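Local coordinates for nicotinate phosphoribosyltransferase (Saccharomyces cerevisiae, PDB 1VLP), which catalyses the ATP-dependent synthesis of nicotinate ribonucleotide from nicotinate and phosphoribosyl diphosphate, the first step from nicotinic acid toward NAD, at residues D256-N261 with E422-T427; W246-A251 with T282-T287; G397-K402 with M411-T416. All blocks are in the same frame, centred on the assembly; numbering follows the deposited sequence. Where two conformers were deposited one is given.

Contact 1 of 3, residues D256-N261 with E422-T427; sequences DYLHAN and EELGYT
Leu-258 and Leu-424 mark the closest backbone approach, their CA atoms 6.1 Å apart, where the turn leading into helix 260-272 meets the C-terminal end of helix 414-423. Each side carries a turn motif: a Schellman motif at Gly-425, whose phi is positive, ends helix 414-423, and an Asx motif, in which Asp-256 OD1 accepts from His-259 N at 3.1 Å, precedes helix 260-272, with His-259 as its N-cap. What joins them is apolar packing. One branch of Leu-424, CD2, does most of the touching, lying 3.8 Å from Leu-258 CA and 3.8 Å from Tyr-257 O, with Leu-258 CD1 farther off at 4.2 Å. Leu-258 has CG anti to its backbone N (chi1 -170°), and from there CD1 reaches to 3.8 Å from Glu-423 O. Glu-423 OE1 stands 4.3 Å from Tyr-257 CB and oblique to the ring, while its OE2 forms a salt bridge with Arg-419. Tyr-257 is buried, packed on Ala-251 of helix 244-254. A second bond from His-259 braces the Asx motif: ND1 donates to Asp-256 OD2 over 2.9 Å at 169°, the oxygen lying in the plane of the imidazole and using its syn side.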
# COMPACT_ATOMS: atom_id res chain seq x y z
N ASP A 256 14.23 17.90 9.17
CA ASP A 256 14.27 17.60 10.58
C ASP A 256 13.91 16.12 10.77
O ASP A 256 12.73 15.77 11.01
CB ASP A 256 13.29 18.48 11.38
CG ASP A 256 13.54 18.40 12.89
OD1 ASP A 256 14.25 17.47 13.36
OD2 ASP A 256 13.06 19.30 13.60
N TYR A 257 14.92 15.25 10.67
CA TYR A 257 14.69 13.83 10.85
C TYR A 257 14.61 13.51 12.32
O TYR A 257 13.88 12.61 12.69
CB TYR A 257 15.77 12.98 10.17
CG TYR A 257 15.61 12.97 8.67
CD1 TYR A 257 16.05 14.05 7.89
CD2 TYR A 257 14.99 11.90 8.02
CE1 TYR A 257 15.90 14.02 6.51
CE2 TYR A 257 14.82 11.87 6.67
CZ TYR A 257 15.29 12.93 5.91
OH TYR A 257 15.11 12.90 4.56
N LEU A 258 15.35 14.26 13.12
CA LEU A 258 15.40 14.04 14.59
C LEU A 258 13.98 14.08 15.20
O LEU A 258 13.69 13.33 16.12
CB LEU A 258 16.31 15.06 15.27
CG LEU A 258 16.65 14.83 16.75
CD1 LEU A 258 17.42 13.52 16.92
CD2 LEU A 258 17.45 16.00 17.30
N HIS A 259 13.12 14.95 14.70
CA HIS A 259 11.77 15.07 15.24
C HIS A 259 10.66 14.58 14.33
O HIS A 259 9.50 14.80 14.64
CB HIS A 259 11.51 16.51 15.66
CG HIS A 259 12.55 17.06 16.57
ND1 HIS A 259 13.40 18.08 16.20
CD2 HIS A 259 12.89 16.74 17.84
CE1 HIS A 259 14.21 18.37 17.21
NE2 HIS A 259 13.92 17.56 18.21
N ALA A 260 11.00 13.93 13.22
CA ALA A 260 10.03 13.58 12.19
C ALA A 260 8.98 12.54 12.66
O ALA A 260 7.80 12.71 12.37
CB ALA A 260 10.73 13.06 10.97
N ASN A 261 9.39 11.52 13.40
CA ASN A 261 8.41 10.52 13.86
C ASN A 261 7.33 11.16 14.74
O ASN A 261 6.14 10.98 14.49
CB ASN A 261 9.08 9.31 14.49
CG ASN A 261 9.43 8.23 13.47
OD1 ASN A 261 8.61 7.86 12.64
ND2 ASN A 261 10.64 7.70 13.57
N GLU A 422 23.37 8.90 11.13
CA GLU A 422 24.22 9.59 12.10
C GLU A 422 23.38 10.45 13.03
O GLU A 422 23.49 10.30 14.25
CB GLU A 422 25.26 10.43 11.36
CG GLU A 422 26.28 9.57 10.60
CD GLU A 422 27.25 10.36 9.71
OE1 GLU A 422 27.13 11.61 9.59
OE2 GLU A 422 28.14 9.69 9.10
N GLU A 423 22.51 11.29 12.45
CA GLU A 423 21.62 12.19 13.22
C GLU A 423 20.71 11.42 14.18
O GLU A 423 20.45 11.90 15.29
CB GLU A 423 20.82 13.11 12.30
CG GLU A 423 21.66 14.16 11.54
CD GLU A 423 20.93 14.83 10.38
OE1 GLU A 423 19.68 14.66 10.26
OE2 GLU A 423 21.61 15.53 9.59
N LEU A 424 20.28 10.23 13.78
CA LEU A 424 19.40 9.39 14.61
C LEU A 424 20.15 8.42 15.53
O LEU A 424 19.53 7.62 16.24
CB LEU A 424 18.41 8.60 13.72
CG LEU A 424 17.54 9.56 12.91
CD1 LEU A 424 16.46 8.83 12.16
CD2 LEU A 424 16.97 10.71 13.78
N GLY A 425 21.47 8.54 15.53
CA GLY A 425 22.28 7.72 16.42
C GLY A 425 22.47 6.26 16.08
O GLY A 425 22.95 5.50 16.92
N TYR A 426 22.15 5.83 14.87
CA TYR A 426 22.50 4.44 14.50
C TYR A 426 23.99 4.28 14.22
O TYR A 426 24.55 3.18 14.31
CB TYR A 426 21.73 3.97 13.28
CG TYR A 426 20.27 3.98 13.49
CD1 TYR A 426 19.69 3.16 14.44
CD2 TYR A 426 19.44 4.81 12.74
CE1 TYR A 426 18.31 3.16 14.65
CE2 TYR A 426 18.06 4.84 12.96
CZ TYR A 426 17.49 4.00 13.91
OH TYR A 426 16.13 3.98 14.12
N THR A 427 24.64 5.40 13.89
CA THR A 427 25.99 5.40 13.36
C THR A 427 26.70 6.66 13.82
O THR A 427 26.20 7.36 14.71
CB THR A 427 25.95 5.37 11.81
OG1 THR A 427 25.21 4.22 11.38
CG2 THR A 427 27.35 5.31 11.23

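Contact 2 of 3, residues W246-A251 with T282-T287; sequences WVMGVA and TDTFGT
Val-247 and Thr-284 supply the tightest aliphatic packing between helix 244-254 and the loop after strand 279-281; their CA atoms, 7.3 Å apart, are the nearest pair. Val-247 CG1 sits between its own backbone N and carbonyl carbon (chi1 70°), and meets Thr-284 CG2 at 3.4 Å, tighter than usual van der Waals contact. The same Thr-284 methyl also receives Met-248 CG, a selenomethionine atom, at 3.6 Å.

Aromatic packing is carried by Phe-285. Its CE2 atom lies 3.8 Å from Ala-251 CB and 3.9 Å from Val-247 CG2, and CZ is 4.2 Å from Met-248 CA; all three approach obliquely. Thr-284 CG2 stands over one face of the ring, offset toward the rim, and the ring is also edge-to-face with Tyr-257. An alanine in place of Phe-285 would probably open a gap beside Ala-251 and Val-247 and leave Tyr-257 without its aromatic partner.

Both loop residues occupy the central positions of a type I beta turn from Asp-283 to Gly-286, closed by Gly-286 N to Asp-283 O at 2.9 Å. The turn follows strand 279-281, one of the parallel strands of the barrel-like domain of this type II phosphoribosyltransferase.

Polar links lead outward from the turn. Thr-284 OG1 is hydrogen-bonded to ND1 of His-244, by similarity the autophosphorylated histidine, unmodified in this structure. The Thr-284 side chain is also about 8 Å from that of Arg-306, a nicotinate-binding residue by similarity. Phe-285 O is hydrogen-bonded to Tyr-426 OH.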
# COMPACT_ATOMS: atom_id res chain seq x y z
N TRP A 246 4.18 9.27 4.38
CA TRP A 246 3.84 10.28 5.37
C TRP A 246 5.02 10.75 6.15
O TRP A 246 5.37 11.92 6.07
CB TRP A 246 2.70 9.80 6.28
CG TRP A 246 2.24 10.84 7.23
CD1 TRP A 246 2.28 10.76 8.59
CD2 TRP A 246 1.63 12.11 6.92
NE1 TRP A 246 1.77 11.89 9.13
CE2 TRP A 246 1.36 12.74 8.15
CE3 TRP A 246 1.30 12.78 5.72
CZ2 TRP A 246 0.77 14.01 8.23
CZ3 TRP A 246 0.72 14.03 5.81
CH2 TRP A 246 0.46 14.63 7.03
N VAL A 247 5.67 9.89 6.94
CA VAL A 247 6.82 10.42 7.72
C VAL A 247 8.00 10.83 6.84
O VAL A 247 8.72 11.73 7.21
CB VAL A 247 7.29 9.54 8.94
CG1 VAL A 247 7.95 8.30 8.50
CG2 VAL A 247 8.24 10.38 9.88
N MSE A 248 8.20 10.14 5.72
CA MSE A 248 9.26 10.51 4.71
C MSE A 248 9.03 11.93 4.25
O MSE A 248 9.96 12.74 4.27
CB MSE A 248 9.26 9.55 3.54
CG MSE A 248 9.64 8.12 3.85
SE MSE A 248 9.40 6.98 2.29
CE MSE A 248 10.73 7.76 1.10
N GLY A 249 7.78 12.29 3.88
CA GLY A 249 7.49 13.66 3.47
C GLY A 249 7.66 14.67 4.59
O GLY A 249 8.26 15.72 4.42
N VAL A 250 7.13 14.36 5.78
CA VAL A 250 7.31 15.21 6.96
C VAL A 250 8.77 15.52 7.25
O VAL A 250 9.14 16.68 7.48
CB VAL A 250 6.57 14.64 8.24
CG1 VAL A 250 6.93 15.39 9.47
CG2 VAL A 250 5.04 14.64 8.01
N ALA A 251 9.62 14.52 7.20
CA ALA A 251 11.06 14.71 7.41
C ALA A 251 11.72 15.55 6.31
O ALA A 251 12.52 16.42 6.61
CB ALA A 251 11.75 13.37 7.52
N THR A 282 6.38 1.87 12.20
CA THR A 282 7.52 2.21 13.05
C THR A 282 8.89 2.20 12.39
O THR A 282 9.85 2.73 12.98
CB THR A 282 7.57 1.27 14.29
OG1 THR A 282 7.92 -0.04 13.86
CG2 THR A 282 6.19 1.16 14.97
N ASP A 283 9.02 1.55 11.23
CA ASP A 283 10.34 1.19 10.66
C ASP A 283 10.94 2.18 9.65
O ASP A 283 12.08 2.01 9.22
CB ASP A 283 10.30 -0.19 10.00
CG ASP A 283 9.38 -0.24 8.77
OD1 ASP A 283 8.21 0.20 8.89
OD2 ASP A 283 9.81 -0.75 7.71
N THR A 284 10.21 3.24 9.35
CA THR A 284 10.62 4.16 8.26
C THR A 284 12.06 4.66 8.45
O THR A 284 12.89 4.65 7.49
CB THR A 284 9.66 5.31 8.15
OG1 THR A 284 8.32 4.80 8.10
CG2 THR A 284 9.97 6.16 6.85
N PHE A 285 12.36 5.14 9.65
CA PHE A 285 13.71 5.57 10.05
C PHE A 285 14.26 4.65 11.14
O PHE A 285 15.05 5.07 11.96
CB PHE A 285 13.72 7.03 10.51
CG PHE A 285 13.26 7.97 9.44
CD1 PHE A 285 13.69 7.78 8.13
CD2 PHE A 285 12.35 8.97 9.72
CE1 PHE A 285 13.21 8.58 7.10
CE2 PHE A 285 11.89 9.79 8.71
CZ PHE A 285 12.31 9.58 7.40
N GLY A 286 13.79 3.42 11.11
CA GLY A 286 14.19 2.37 12.04
C GLY A 286 13.28 2.39 13.26
O GLY A 286 12.94 3.43 13.78
N THR A 287 12.84 1.22 13.67
CA THR A 287 11.93 1.12 14.81
C THR A 287 12.46 1.72 16.14
O THR A 287 11.70 2.33 16.89
CB THR A 287 11.44 -0.32 14.93
OG1 THR A 287 10.64 -0.62 13.79
CG2 THR A 287 10.62 -0.49 16.20

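Contact 3 of 3, residues G397-K402 with M411-T416; sequences GNHAIK and MGDPAT
His-399 lies flat against the helix N-cap formed by Asp-413, and its CB is 3.7 Å from Thr-416 OG1. Next, CG meets Asp-413 CB at 3.5 Å; this methylene sits over the centre of the imidazole in a CH-pi contact, and ND1 lies near the same carbon. CD2 approaches Thr-416 OG1 to 3.4 Å, obliquely. At the tip NE2 is 3.6 Å and CE1 3.8 Å from Asp-413 CG, since ring and carboxylate are stacked with planes only 8° apart. Asp-413 has CG anti to its backbone N (chi1 179°), and its OD2 accepts from Thr-416 N at 3.0 Å, the capping bond, and from Thr-416 OG1 at 2.7 Å, a double grip likely to fix the carboxylate's rotation.

Lys-402 and Met-411 form a single antiparallel bridge, a hydrogen-bonded pair in which Lys-402 N donates to Met-411 O and Met-411 N to Lys-402 O at 2.7 Å. A water connects Ala-400 O to Asp-413 N. At Gly-412 a CB would clash with Ile-401 CG2. Beyond the sheet-edge strand 398-399, Ile-401 packs on Thr-416, Val-417 and Val-420 of helix 414-423, while Ala-400 rests on Met-248 and Ser-252 of helix 244-254.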
# COMPACT_ATOMS: atom_id res chain seq x y z
N GLY A 397 12.36 19.68 -3.31
CA GLY A 397 13.73 19.60 -3.79
C GLY A 397 14.68 18.77 -2.95
O GLY A 397 15.81 18.50 -3.38
N ASN A 398 14.22 18.33 -1.78
CA ASN A 398 15.05 17.57 -0.84
C ASN A 398 14.85 16.10 -1.08
O ASN A 398 13.78 15.66 -1.46
CB ASN A 398 14.67 17.87 0.60
CG ASN A 398 14.89 19.30 0.99
OD1 ASN A 398 15.90 19.89 0.62
ND2 ASN A 398 13.99 19.86 1.76
N HIS A 399 15.89 15.31 -0.85
CA HIS A 399 15.80 13.86 -1.03
C HIS A 399 14.85 13.23 -0.00
O HIS A 399 14.91 13.57 1.18
CB HIS A 399 17.17 13.22 -0.82
CG HIS A 399 18.18 13.60 -1.84
ND1 HIS A 399 18.06 13.24 -3.17
CD2 HIS A 399 19.32 14.33 -1.75
CE1 HIS A 399 19.10 13.72 -3.84
NE2 HIS A 399 19.87 14.39 -3.00
N ALA A 400 14.02 12.28 -0.44
CA ALA A 400 13.16 11.49 0.43
C ALA A 400 13.83 10.13 0.60
O ALA A 400 14.28 9.55 -0.40
CB ALA A 400 11.78 11.33 -0.15
N ILE A 401 13.91 9.62 1.83
CA ILE A 401 14.61 8.34 2.09
C ILE A 401 13.88 7.48 3.08
O ILE A 401 13.04 7.96 3.83
CB ILE A 401 16.04 8.56 2.66
CG1 ILE A 401 16.01 9.28 4.04
CG2 ILE A 401 16.88 9.32 1.66
CD1 ILE A 401 17.11 8.95 4.94
N LYS A 402 14.23 6.19 3.06
CA LYS A 402 13.71 5.21 3.99
C LYS A 402 14.87 4.35 4.49
O LYS A 402 15.70 3.86 3.68
CB LYS A 402 12.66 4.32 3.35
CG LYS A 402 12.09 3.34 4.33
CD LYS A 402 10.81 2.72 3.86
CE LYS A 402 11.02 1.88 2.67
NZ LYS A 402 9.94 0.86 2.64
N MSE A 411 16.59 3.01 1.23
CA MSE A 411 16.04 3.51 -0.00
C MSE A 411 16.34 4.98 -0.10
O MSE A 411 16.09 5.72 0.83
CB MSE A 411 14.53 3.29 -0.03
CG MSE A 411 13.81 4.03 -1.16
SE MSE A 411 11.81 3.97 -1.03
CE MSE A 411 11.60 1.92 -0.79
N GLY A 412 16.85 5.40 -1.25
CA GLY A 412 17.11 6.81 -1.53
C GLY A 412 18.59 7.19 -1.56
O GLY A 412 19.51 6.35 -1.52
N ASP A 413 18.79 8.49 -1.68
CA ASP A 413 20.10 9.09 -1.84
C ASP A 413 21.03 8.60 -0.75
O ASP A 413 20.72 8.81 0.43
CB ASP A 413 20.00 10.59 -1.74
CG ASP A 413 21.30 11.25 -1.88
OD1 ASP A 413 21.90 11.15 -2.97
OD2 ASP A 413 21.76 11.87 -0.89
N PRO A 414 22.12 7.87 -1.11
CA PRO A 414 23.08 7.35 -0.11
C PRO A 414 23.65 8.34 0.88
O PRO A 414 23.79 8.03 2.07
CB PRO A 414 24.20 6.77 -0.98
CG PRO A 414 23.51 6.33 -2.22
CD PRO A 414 22.42 7.36 -2.47
N ALA A 415 24.02 9.52 0.40
CA ALA A 415 24.61 10.53 1.25
C ALA A 415 23.61 10.93 2.35
O ALA A 415 23.99 11.11 3.53
CB ALA A 415 25.00 11.76 0.42
N THR A 416 22.35 11.08 1.94
CA THR A 416 21.29 11.48 2.85
C THR A 416 21.05 10.39 3.87
O THR A 416 20.90 10.66 5.07
CB THR A 416 20.00 11.81 2.07
OG1 THR A 416 20.29 12.86 1.13
CG2 THR A 416 18.90 12.24 3.00
O HOH W 1 16.51 10.11 -1.96

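The three contacts cluster on one side of the chain's centre. Contacts 1 and 2 have centres about 10 Å apart, contacts 2 and 3 about 12 Å, and contacts 1 and 3 about 13 Å. Along the chain contacts 2 and 1 interleave, contact 2 closes before contact 3 opens, and contact 3 is nested within the loop closed by contact 1. Those two share helix 414-423, which is thereby held at both ends, against the turn before helix 260-272 and against segment 397-402. Contacts 2 and 3 lie near Arg-306, a nicotinate-binding residue by similarity, about 8 Å from the side chains of Thr-284 and Lys-402 to its own, whereas contact 1 lies away from the known sites.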